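Local coordinates for protein listeriolysin O (Listeria monocytogenes, PDB 4CDB) that perforates cholesterol-containing host membranes by binding to them, changing conformation and assembling into an oligomeric pore complex that lyses the cell, at residues A[456-461]-A[480-485]; A[379-384]-A[469-474]; A[393-398]-A[439-444]. All blocks are in the same frame, centred on the assembly; numbering follows the deposited sequence.

Overall arrangement
All three contacts lie in the beta-sandwich domain, their centres about 46 to 51 Å from the centre of the chain. Contact 2 and contact 3 are each made within a sheet, and each belongs to a different one. Contact 1 joins the two sheets, where 456-461 meets 480-485. The centres of contacts 1 and 2 and of contacts 1 and 3 are about 10 Å apart, those of contacts 2 and 3 about 11 Å. Ile383 and Ile473 of contact 2 pack on Phe393 of contact 3. A bound tris(hydroxyethyl)aminomethane sits at contact 1, about 8 Å from the side chain of Ile471 and about 7 Å from that of Tyr442.

Contact 1: A[456-461]-A[480-485]. With TAM (tris(hydroxyethyl)aminomethane), chain U.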
loop_
_atom_site.group_PDB
_atom_site.type_symbol
_atom_site.label_atom_id
_atom_site.label_comp_id
_atom_site.label_asym_id
_atom_site.label_seq_id
_atom_site.Cartn_x
_atom_site.Cartn_y
_atom_site.Cartn_z
ATOM N N THR A 456 5.110 56.799 -12.473
ATOM C CA THR A 456 5.055 55.409 -12.040
ATOM C C THR A 456 6.459 54.878 -11.768
ATOM O O THR A 456 7.356 55.024 -12.599
ATOM C CB THR A 456 4.363 54.516 -13.091
ATOM O OG1 THR A 456 3.008 54.947 -13.268
ATOM C CG2 THR A 456 4.370 53.060 -12.649
ATOM N N VAL A 457 6.647 54.274 -10.598
ATOM C CA VAL A 457 7.926 53.672 -10.243
ATOM C C VAL A 457 7.861 52.156 -10.399
ATOM O O VAL A 457 8.781 51.539 -10.935
ATOM C CB VAL A 457 8.331 54.013 -8.796
ATOM C CG1 VAL A 457 9.712 53.453 -8.482
ATOM C CG2 VAL A 457 8.311 55.511 -8.587
ATOM N N ILE A 458 6.769 51.563 -9.918
ATOM C CA ILE A 458 6.560 50.117 -9.995
ATOM C C ILE A 458 5.145 49.788 -10.457
ATOM O O ILE A 458 4.180 50.405 -10.010
ATOM C CB ILE A 458 6.760 49.440 -8.618
ATOM C CG1 ILE A 458 8.076 49.872 -7.975
ATOM C CG2 ILE A 458 6.706 47.916 -8.742
ATOM C CD1 ILE A 458 8.292 49.272 -6.611
ATOM N N ASP A 459 5.029 48.804 -11.344
ATOM C CA ASP A 459 3.730 48.290 -11.765
ATOM C C ASP A 459 3.833 46.794 -12.056
ATOM O O ASP A 459 3.787 46.373 -13.211
ATOM C CB ASP A 459 3.227 49.046 -13.001
ATOM C CG ASP A 459 1.732 48.863 -13.240
ATOM O OD1 ASP A 459 1.160 47.853 -12.779
ATOM O OD2 ASP A 459 1.128 49.737 -13.897
ATOM N N ASP A 460 3.982 45.995 -11.002
ATOM C CA ASP A 460 4.093 44.546 -11.150
ATOM C C ASP A 460 2.781 43.862 -10.784
ATOM O O ASP A 460 2.207 44.132 -9.729
ATOM C CB ASP A 460 5.235 43.998 -10.293
ATOM C CG ASP A 460 6.593 44.514 -10.729
ATOM O OD1 ASP A 460 6.732 44.903 -11.909
ATOM O OD2 ASP A 460 7.523 44.528 -9.895
ATOM N N ARG A 461 2.310 42.977 -11.659
ATOM C CA ARG A 461 0.996 42.368 -11.492
ATOM C C ARG A 461 1.047 40.843 -11.472
ATOM O O ARG A 461 1.970 40.236 -12.017
ATOM C CB ARG A 461 0.052 42.849 -12.598
ATOM C CG ARG A 461 0.136 44.345 -12.854
ATOM C CD ARG A 461 -0.849 44.810 -13.910
ATOM N NE ARG A 461 -0.612 46.205 -14.270
ATOM C CZ ARG A 461 -1.429 46.934 -15.025
ATOM N NH1 ARG A 461 -2.547 46.404 -15.502
ATOM N NH2 ARG A 461 -1.128 48.196 -15.298
ATOM N N PRO A 480 13.973 58.123 -9.675
ATOM C CA PRO A 480 13.498 57.161 -8.679
ATOM C C PRO A 480 14.024 55.760 -8.984
ATOM O O PRO A 480 14.093 55.366 -10.151
ATOM C CB PRO A 480 11.980 57.213 -8.851
ATOM C CG PRO A 480 11.781 57.568 -10.286
ATOM C CD PRO A 480 12.921 58.492 -10.641
ATOM N N LYS A 481 14.411 55.028 -7.944
ATOM C CA LYS A 481 14.825 53.639 -8.102
ATOM C C LYS A 481 13.933 52.717 -7.283
ATOM O O LYS A 481 13.252 53.159 -6.356
ATOM C CB LYS A 481 16.285 53.440 -7.694
ATOM C CG LYS A 481 17.297 54.113 -8.602
ATOM C CD LYS A 481 17.633 55.503 -8.102
ATOM C CE LYS A 481 18.726 56.141 -8.940
ATOM N NZ LYS A 481 19.056 57.506 -8.447
ATOM N N TYR A 482 13.944 51.434 -7.628
ATOM C CA TYR A 482 13.146 50.454 -6.909
ATOM C C TYR A 482 13.759 49.062 -6.982
ATOM O O TYR A 482 14.574 48.771 -7.861
ATOM C CB TYR A 482 11.720 50.409 -7.462
ATOM C CG TYR A 482 11.579 49.579 -8.720
ATOM C CD1 TYR A 482 11.927 50.099 -9.958
ATOM C CD2 TYR A 482 11.098 48.276 -8.667
ATOM C CE1 TYR A 482 11.802 49.343 -11.110
ATOM C CE2 TYR A 482 10.970 47.513 -9.810
ATOM C CZ TYR A 482 11.323 48.051 -11.029
ATOM O OH TYR A 482 11.196 47.295 -12.171
ATOM N N SER A 483 13.355 48.203 -6.055
ATOM C CA SER A 483 13.716 46.794 -6.110
ATOM C C SER A 483 12.549 45.942 -5.626
ATOM O O SER A 483 11.885 46.281 -4.644
ATOM C CB SER A 483 14.961 46.516 -5.268
ATOM O OG SER A 483 14.711 46.751 -3.895
ATOM N N ASN A 484 12.300 44.844 -6.331
ATOM C CA ASN A 484 11.290 43.873 -5.936
ATOM C C ASN A 484 11.956 42.514 -5.772
ATOM O O ASN A 484 12.067 41.751 -6.731
ATOM C CB ASN A 484 10.176 43.808 -6.985
ATOM C CG ASN A 484 9.098 42.786 -6.646
ATOM O OD1 ASN A 484 9.063 42.229 -5.548
ATOM N ND2 ASN A 484 8.201 42.547 -7.596
ATOM N N LYS A 485 12.401 42.220 -4.553
ATOM C CA LYS A 485 13.172 41.008 -4.294
ATOM C C LYS A 485 12.458 40.046 -3.352
ATOM O O LYS A 485 11.713 40.467 -2.464
ATOM C CB LYS A 485 14.550 41.370 -3.743
ATOM C CG LYS A 485 15.346 42.270 -4.669
ATOM C CD LYS A 485 16.716 42.591 -4.103
ATOM C CE LYS A 485 17.516 43.443 -5.077
ATOM N NZ LYS A 485 18.880 43.757 -4.567
HETATM C C TAM U . 8.268 49.061 -15.214
HETATM C C1 TAM U . 7.659 49.177 -16.608
HETATM C C2 TAM U . 7.303 48.468 -14.190
HETATM C C3 TAM U . 8.771 50.443 -14.805
HETATM C C4 TAM U . 6.281 48.534 -16.713
HETATM C C5 TAM U . 8.058 47.762 -13.066
HETATM C C6 TAM U . 7.776 51.188 -13.920
HETATM N N TAM U . 9.429 48.175 -15.300
HETATM O O4 TAM U . 5.336 49.537 -17.106
HETATM O O5 TAM U . 7.132 47.362 -12.050
HETATM O O6 TAM U . 6.634 51.578 -14.693
#
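Ile458 and Val457 carry the apolar part of this contact, and both work against Tyr482. The side chains of Ile458 and Tyr482 cross obliquely, with Ile458 CG1 3.5 Å from Tyr482 CD2. Ile458 CD1 reaches Tyr482 CB as well. CG of Tyr482 lies between its own backbone N and carbonyl carbon (chi1 81°), which brings it against Ile458 CG1. Val457 CG1 slides past Tyr482 CB at 3.8 Å, and Val457 CG2 touches Pro480 CB. The carbonyl oxygen Val457 O lies over one face of the Tyr482 ring, offset toward the rim. Val457 O comes within 3.6 Å of Tyr482 CD1.

The strands meet across the beta sandwich. Strand 452-463 is an outermost strand of the four-stranded antiparallel sheet, and 480-486 belongs to the other sheet. The axes of segments 456-461 and 480-485 approach to 7.2 Å, at 22°. Val457 and Ile458 both face Ala443 on the neighbouring strand, a classic beta bulge.

One direct hydrogen bond crosses the contact. Asp460 and Asn484 reach toward each other tip to tip, and Asn484 ND2 gives a hydrogen to Asp460 OD2 at 3.1 Å. It comes to the anti side of the carboxylate, 26° out of plane. Asn484 OD1 takes a hydrogen bond from Arg469.

The other carboxylate oxygen serves the bound tris(hydroxyethyl)aminomethane. Ligand O5 lies 2.5 Å from Asp460 OD1, so short that the exact geometry is doubtful. The same O5 accepts from Asp459 N at 2.6 Å. Ligand C5 lies 3.3 Å from Tyr482 OH, and Thr456 CG2 approaches ligand O6.

Contact 2: A[379-384]-A[469-474]; sequences GKINID and RNISIW
Asn382 and Asn470 pair their side chains on one face of two parallel strands, while Ile381, Ile383 and Ile471 pack on the other. The isoleucine face is the tight one. Ile383 and Ile471 lie side by side and point the same way. CD1 of Ile383 turns back toward its neighbour (chi2 -61°) and meets Ile471 CB at 3.6 Å. Ile381 joins from the same strand as Ile383, its CG2 4.0 Å from Ile471 CG1. Ile458 and Phe393 of the opposing sheet pack against this face.

The face of Asn382 and Asp384 is polar and partly exposed. Asn382 ND2 donates to Asn470 OD1 at 2.8 Å, with the amide planes 30° apart. The donor stands above the carbonyl plane of Asn470. Further along, Asp384 CB passes 3.7 Å from Ser472 OG. A water links Asn382 O to Ser472 OG, 3.0 Å from each, and donates to the carbonyl.

Between the faces, five backbone bonds join the strands, from Lys380 O with Arg469 N to Asp384 O with Ile473 N. Strand 468-475 is thereby held in parallel beside the long strand 362-385. Beyond the pair, Asn382 OD1 bonds to Ser429 and Asp384 OD2 to His425. The chemistry implies a two-sided sheet: mostly hydrocarbon on the interior face, with the buried guanidinium of Arg469 satisfied by Asn484 and Pro464 O, and amides, hydroxyl, carboxylate and water on the outer face.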
loop_
_atom_site.group_PDB
_atom_site.type_symbol
_atom_site.label_atom_id
_atom_site.label_comp_id
_atom_site.label_asym_id
_atom_site.label_seq_id
_atom_site.Cartn_x
_atom_site.Cartn_y
_atom_site.Cartn_z
ATOM N N GLY A 379 2.539 34.700 3.965
ATOM C CA GLY A 379 3.627 35.518 3.460
ATOM C C GLY A 379 3.493 36.986 3.815
ATOM O O GLY A 379 2.416 37.450 4.193
ATOM N N LYS A 380 4.593 37.720 3.693
ATOM C CA LYS A 380 4.605 39.141 4.015
ATOM C C LYS A 380 5.098 39.964 2.832
ATOM O O LYS A 380 5.958 39.520 2.068
ATOM C CB LYS A 380 5.493 39.407 5.235
ATOM C CG LYS A 380 5.025 38.725 6.514
ATOM C CD LYS A 380 6.005 38.956 7.658
ATOM C CE LYS A 380 6.203 40.440 7.916
ATOM N NZ LYS A 380 7.157 40.693 9.030
ATOM N N ILE A 381 4.538 41.160 2.675
ATOM C CA ILE A 381 5.076 42.134 1.737
ATOM C C ILE A 381 5.679 43.288 2.528
ATOM O O ILE A 381 4.970 44.005 3.236
ATOM C CB ILE A 381 4.005 42.668 0.775
ATOM C CG1 ILE A 381 3.366 41.518 -0.000
ATOM C CG2 ILE A 381 4.612 43.672 -0.195
ATOM C CD1 ILE A 381 2.371 41.973 -1.044
ATOM N N ASN A 382 6.992 43.453 2.414
ATOM C CA ASN A 382 7.705 44.463 3.183
ATOM C C ASN A 382 7.989 45.709 2.350
ATOM O O ASN A 382 8.716 45.651 1.358
ATOM C CB ASN A 382 9.001 43.874 3.745
ATOM C CG ASN A 382 8.766 42.587 4.515
ATOM O OD1 ASN A 382 7.892 42.518 5.379
ATOM N ND2 ASN A 382 9.537 41.554 4.193
ATOM N N ILE A 383 7.403 46.832 2.758
ATOM C CA ILE A 383 7.550 48.086 2.026
ATOM C C ILE A 383 8.596 48.984 2.671
ATOM O O ILE A 383 8.569 49.211 3.881
ATOM C CB ILE A 383 6.222 48.868 1.971
ATOM C CG1 ILE A 383 5.110 47.996 1.396
ATOM C CG2 ILE A 383 6.385 50.145 1.153
ATOM C CD1 ILE A 383 5.376 47.526 -0.009
ATOM N N ASP A 384 9.513 49.500 1.858
ATOM C CA ASP A 384 10.505 50.451 2.339
ATOM C C ASP A 384 10.602 51.650 1.402
ATOM O O ASP A 384 11.011 51.520 0.249
ATOM C CB ASP A 384 11.874 49.782 2.485
ATOM C CG ASP A 384 12.867 50.646 3.238
ATOM O OD1 ASP A 384 13.383 51.618 2.646
ATOM O OD2 ASP A 384 13.134 50.352 4.421
ATOM N N ARG A 469 8.301 39.159 0.398
ATOM C CA ARG A 469 8.525 39.993 -0.776
ATOM C C ARG A 469 8.878 41.408 -0.331
ATOM O O ARG A 469 8.048 42.111 0.246
ATOM C CB ARG A 469 7.291 40.014 -1.682
ATOM C CG ARG A 469 7.449 40.908 -2.905
ATOM C CD ARG A 469 6.256 40.805 -3.843
ATOM N NE ARG A 469 6.044 39.438 -4.310
ATOM C CZ ARG A 469 6.690 38.886 -5.331
ATOM N NH1 ARG A 469 7.596 39.581 -6.000
ATOM N NH2 ARG A 469 6.427 37.635 -5.682
ATOM N N ASN A 470 10.115 41.818 -0.595
ATOM C CA ASN A 470 10.592 43.125 -0.158
ATOM C C ASN A 470 10.523 44.172 -1.261
ATOM O O ASN A 470 11.309 44.145 -2.210
ATOM C CB ASN A 470 12.017 43.025 0.389
ATOM C CG ASN A 470 12.150 41.971 1.467
ATOM O OD1 ASN A 470 11.772 42.192 2.618
ATOM N ND2 ASN A 470 12.692 40.816 1.101
ATOM N N ILE A 471 9.573 45.092 -1.127
ATOM C CA ILE A 471 9.421 46.183 -2.080
ATOM C C ILE A 471 10.094 47.433 -1.530
ATOM O O ILE A 471 9.696 47.956 -0.488
ATOM C CB ILE A 471 7.936 46.494 -2.347
ATOM C CG1 ILE A 471 7.192 45.224 -2.760
ATOM C CG2 ILE A 471 7.795 47.576 -3.409
ATOM C CD1 ILE A 471 7.607 44.690 -4.113
ATOM N N SER A 472 11.120 47.911 -2.226
ATOM C CA SER A 472 11.834 49.107 -1.793
ATOM C C SER A 472 11.871 50.158 -2.892
ATOM O O SER A 472 12.042 49.832 -4.066
ATOM C CB SER A 472 13.261 48.756 -1.366
ATOM O OG SER A 472 13.256 47.836 -0.287
ATOM N N ILE A 473 11.695 51.419 -2.510
ATOM C CA ILE A 473 11.857 52.526 -3.444
ATOM C C ILE A 473 12.766 53.592 -2.846
ATOM O O ILE A 473 12.728 53.851 -1.642
ATOM C CB ILE A 473 10.507 53.162 -3.845
ATOM C CG1 ILE A 473 9.749 53.662 -2.613
ATOM C CG2 ILE A 473 9.662 52.171 -4.624
ATOM C CD1 ILE A 473 8.480 54.439 -2.944
ATOM N N TRP A 474 13.593 54.196 -3.692
ATOM C CA TRP A 474 14.490 55.260 -3.259
ATOM C C TRP A 474 14.845 56.164 -4.433
ATOM O O TRP A 474 14.138 56.183 -5.443
ATOM C CB TRP A 474 15.749 54.686 -2.599
ATOM C CG TRP A 474 16.637 53.882 -3.510
ATOM C CD1 TRP A 474 17.779 54.309 -4.126
ATOM C CD2 TRP A 474 16.465 52.508 -3.894
ATOM N NE1 TRP A 474 18.325 53.290 -4.872
ATOM C CE2 TRP A 474 17.538 52.174 -4.747
ATOM C CE3 TRP A 474 15.509 51.530 -3.603
ATOM C CZ2 TRP A 474 17.679 50.904 -5.312
ATOM C CZ3 TRP A 474 15.652 50.268 -4.165
ATOM C CH2 TRP A 474 16.728 49.968 -5.010
HETATM O O HOH W 1 11.598 46.306 1.663
#

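Contact 3: A[393-398]-A[439-444]; sequences FNISWD and INVYAK. With ACT (acetate ion), chain B.
Asn394 and Ser396 pair with Tyr442 and Asn440 through backbone hydrogen bonds. The bond from Asn440 N to Ser396 O is 2.8 Å long and nearly straight, at 175°. Asn394 N reaches Tyr442 O at 2.8 Å, while the return bond from Tyr442 N to Asn394 O is weak. Ser396 N completes the set on Asn440 O.

A side-chain bond lies beside them. Asn440 ND2 donates to Ser396 OG over a long 3.3 Å, with the hydroxyl in the amide plane. A chi1 of 60° on the serine brings OG to this amide. Asn440 OD1 turns to Asn462 N, and Tyr442 OH bonds to Thr456, both on the adjoining strand 452-463. Lys444 NZ donates to an acetate ion, probably from the crystallisation liquor, and Lys444 makes a cation-pi contact with Trp454 of the conserved undecapeptide.

On the outer face the Tyr442 ring lies beside Asn394, its CD2 3.9 Å from Asn394 CB. On the buried face Ala443 CB meets the Phe393 ring at CD2, 3.7 Å away. Ile395 CG2 comes within 3.4 Å of Asn440 O and only loosely approaches Val441. Trp397 CB rests on Ile439 CG1 at 4.0 Å. Ile395 also touches Ile383 of the facing sheet. Regular antiparallel pairing, one face polar and one apolar, joins 391-402 and 436-449, the two inner strands of the beta sandwich's four-stranded sheet.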
loop_
_atom_site.group_PDB
_atom_site.type_symbol
_atom_site.label_atom_id
_atom_site.label_comp_id
_atom_site.label_asym_id
_atom_site.label_seq_id
_atom_site.Cartn_x
_atom_site.Cartn_y
_atom_site.Cartn_z
ATOM N N PHE A 393 1.260 54.225 -2.790
ATOM C CA PHE A 393 1.253 52.818 -3.166
ATOM C C PHE A 393 -0.152 52.337 -3.484
ATOM O O PHE A 393 -1.138 52.862 -2.966
ATOM C CB PHE A 393 1.840 51.957 -2.044
ATOM C CG PHE A 393 3.247 52.319 -1.678
ATOM C CD1 PHE A 393 3.501 53.293 -0.723
ATOM C CD2 PHE A 393 4.319 51.688 -2.289
ATOM C CE1 PHE A 393 4.798 53.632 -0.385
ATOM C CE2 PHE A 393 5.619 52.023 -1.953
ATOM C CZ PHE A 393 5.856 52.996 -1.000
ATOM N N ASN A 394 -0.234 51.335 -4.349
ATOM C CA ASN A 394 -1.482 50.627 -4.573
ATOM C C ASN A 394 -1.222 49.128 -4.637
ATOM O O ASN A 394 -0.737 48.611 -5.645
ATOM C CB ASN A 394 -2.175 51.111 -5.846
ATOM C CG ASN A 394 -3.602 50.620 -5.945
ATOM O OD1 ASN A 394 -3.853 49.484 -6.345
ATOM N ND2 ASN A 394 -4.548 51.474 -5.570
ATOM N N ILE A 395 -1.527 48.435 -3.547
ATOM C CA ILE A 395 -1.266 47.007 -3.471
ATOM C C ILE A 395 -2.559 46.235 -3.237
ATOM O O ILE A 395 -3.298 46.518 -2.295
ATOM C CB ILE A 395 -0.241 46.688 -2.368
ATOM C CG1 ILE A 395 1.041 47.490 -2.602
ATOM C CG2 ILE A 395 0.051 45.198 -2.325
ATOM C CD1 ILE A 395 2.127 47.229 -1.594
ATOM N N SER A 396 -2.830 45.271 -4.112
ATOM C CA SER A 396 -4.054 44.479 -4.040
ATOM C C SER A 396 -3.764 42.999 -4.256
ATOM O O SER A 396 -2.694 42.630 -4.744
ATOM C CB SER A 396 -5.068 44.966 -5.079
ATOM O OG SER A 396 -4.545 44.853 -6.393
ATOM N N TRP A 397 -4.725 42.157 -3.883
ATOM C CA TRP A 397 -4.611 40.712 -4.058
ATOM C C TRP A 397 -5.970 40.031 -3.910
ATOM O O TRP A 397 -6.942 40.652 -3.477
ATOM C CB TRP A 397 -3.617 40.121 -3.053
ATOM C CG TRP A 397 -4.046 40.275 -1.626
ATOM C CD1 TRP A 397 -4.766 39.383 -0.885
ATOM C CD2 TRP A 397 -3.784 41.391 -0.767
ATOM N NE1 TRP A 397 -4.968 39.875 0.382
ATOM C CE2 TRP A 397 -4.376 41.105 0.480
ATOM C CE3 TRP A 397 -3.106 42.603 -0.931
ATOM C CZ2 TRP A 397 -4.309 41.990 1.557
ATOM C CZ3 TRP A 397 -3.042 43.479 0.139
ATOM C CH2 TRP A 397 -3.640 43.168 1.366
ATOM N N ASP A 398 -6.030 38.755 -4.279
ATOM C CA ASP A 398 -7.248 37.966 -4.136
ATOM C C ASP A 398 -7.076 36.905 -3.056
ATOM O O ASP A 398 -6.001 36.321 -2.920
ATOM C CB ASP A 398 -7.614 37.289 -5.458
ATOM C CG ASP A 398 -8.125 38.267 -6.496
ATOM O OD1 ASP A 398 -8.880 39.189 -6.124
ATOM O OD2 ASP A 398 -7.771 38.114 -7.685
ATOM N N ILE A 439 -0.883 38.771 -6.544
ATOM C CA ILE A 439 -0.472 39.978 -5.844
ATOM C C ILE A 439 -0.079 41.070 -6.835
ATOM O O ILE A 439 0.737 40.846 -7.732
ATOM C CB ILE A 439 0.695 39.703 -4.868
ATOM C CG1 ILE A 439 0.177 39.053 -3.584
ATOM C CG2 ILE A 439 1.427 40.985 -4.526
ATOM C CD1 ILE A 439 -0.061 37.565 -3.689
ATOM N N ASN A 440 -0.678 42.247 -6.676
ATOM C CA ASN A 440 -0.354 43.396 -7.510
ATOM C C ASN A 440 0.345 44.485 -6.702
ATOM O O ASN A 440 -0.161 44.924 -5.671
ATOM C CB ASN A 440 -1.620 43.958 -8.158
ATOM C CG ASN A 440 -2.359 42.925 -8.985
ATOM O OD1 ASN A 440 -1.757 42.195 -9.771
ATOM N ND2 ASN A 440 -3.672 42.852 -8.803
ATOM N N VAL A 441 1.510 44.914 -7.172
ATOM C CA VAL A 441 2.268 45.949 -6.481
ATOM C C VAL A 441 2.490 47.153 -7.387
ATOM O O VAL A 441 3.148 47.044 -8.423
ATOM C CB VAL A 441 3.627 45.416 -5.998
ATOM C CG1 VAL A 441 4.455 46.540 -5.387
ATOM C CG2 VAL A 441 3.422 44.291 -4.999
ATOM N N TYR A 442 1.928 48.293 -6.991
ATOM C CA TYR A 442 2.056 49.535 -7.746
ATOM C C TYR A 442 2.576 50.664 -6.858
ATOM O O TYR A 442 2.190 50.773 -5.693
ATOM C CB TYR A 442 0.704 49.927 -8.353
ATOM C CG TYR A 442 0.723 51.220 -9.136
ATOM C CD1 TYR A 442 1.069 51.233 -10.482
ATOM C CD2 TYR A 442 0.384 52.427 -8.535
ATOM C CE1 TYR A 442 1.083 52.411 -11.203
ATOM C CE2 TYR A 442 0.397 53.610 -9.252
ATOM C CZ TYR A 442 0.747 53.595 -10.585
ATOM O OH TYR A 442 0.762 54.767 -11.305
ATOM N N ALA A 443 3.445 51.507 -7.410
ATOM C CA ALA A 443 3.951 52.659 -6.672
ATOM C C ALA A 443 4.255 53.812 -7.615
ATOM O O ALA A 443 4.823 53.609 -8.689
ATOM C CB ALA A 443 5.193 52.281 -5.878
ATOM N N LYS A 444 3.868 55.018 -7.207
ATOM C CA LYS A 444 4.158 56.223 -7.975
ATOM C C LYS A 444 4.734 57.319 -7.081
ATOM O O LYS A 444 4.549 57.300 -5.862
ATOM C CB LYS A 444 2.905 56.733 -8.692
ATOM C CG LYS A 444 1.766 57.129 -7.762
ATOM C CD LYS A 444 0.546 57.592 -8.549
ATOM C CE LYS A 444 -0.581 58.009 -7.614
ATOM N NZ LYS A 444 -1.799 58.447 -8.352
HETATM C C ACT B . -3.453 61.517 -7.348
HETATM O O ACT B . -3.130 60.338 -7.092
HETATM O OXT ACT B . -3.496 61.953 -8.519
HETATM C CH3 ACT B . -3.752 62.450 -6.212
#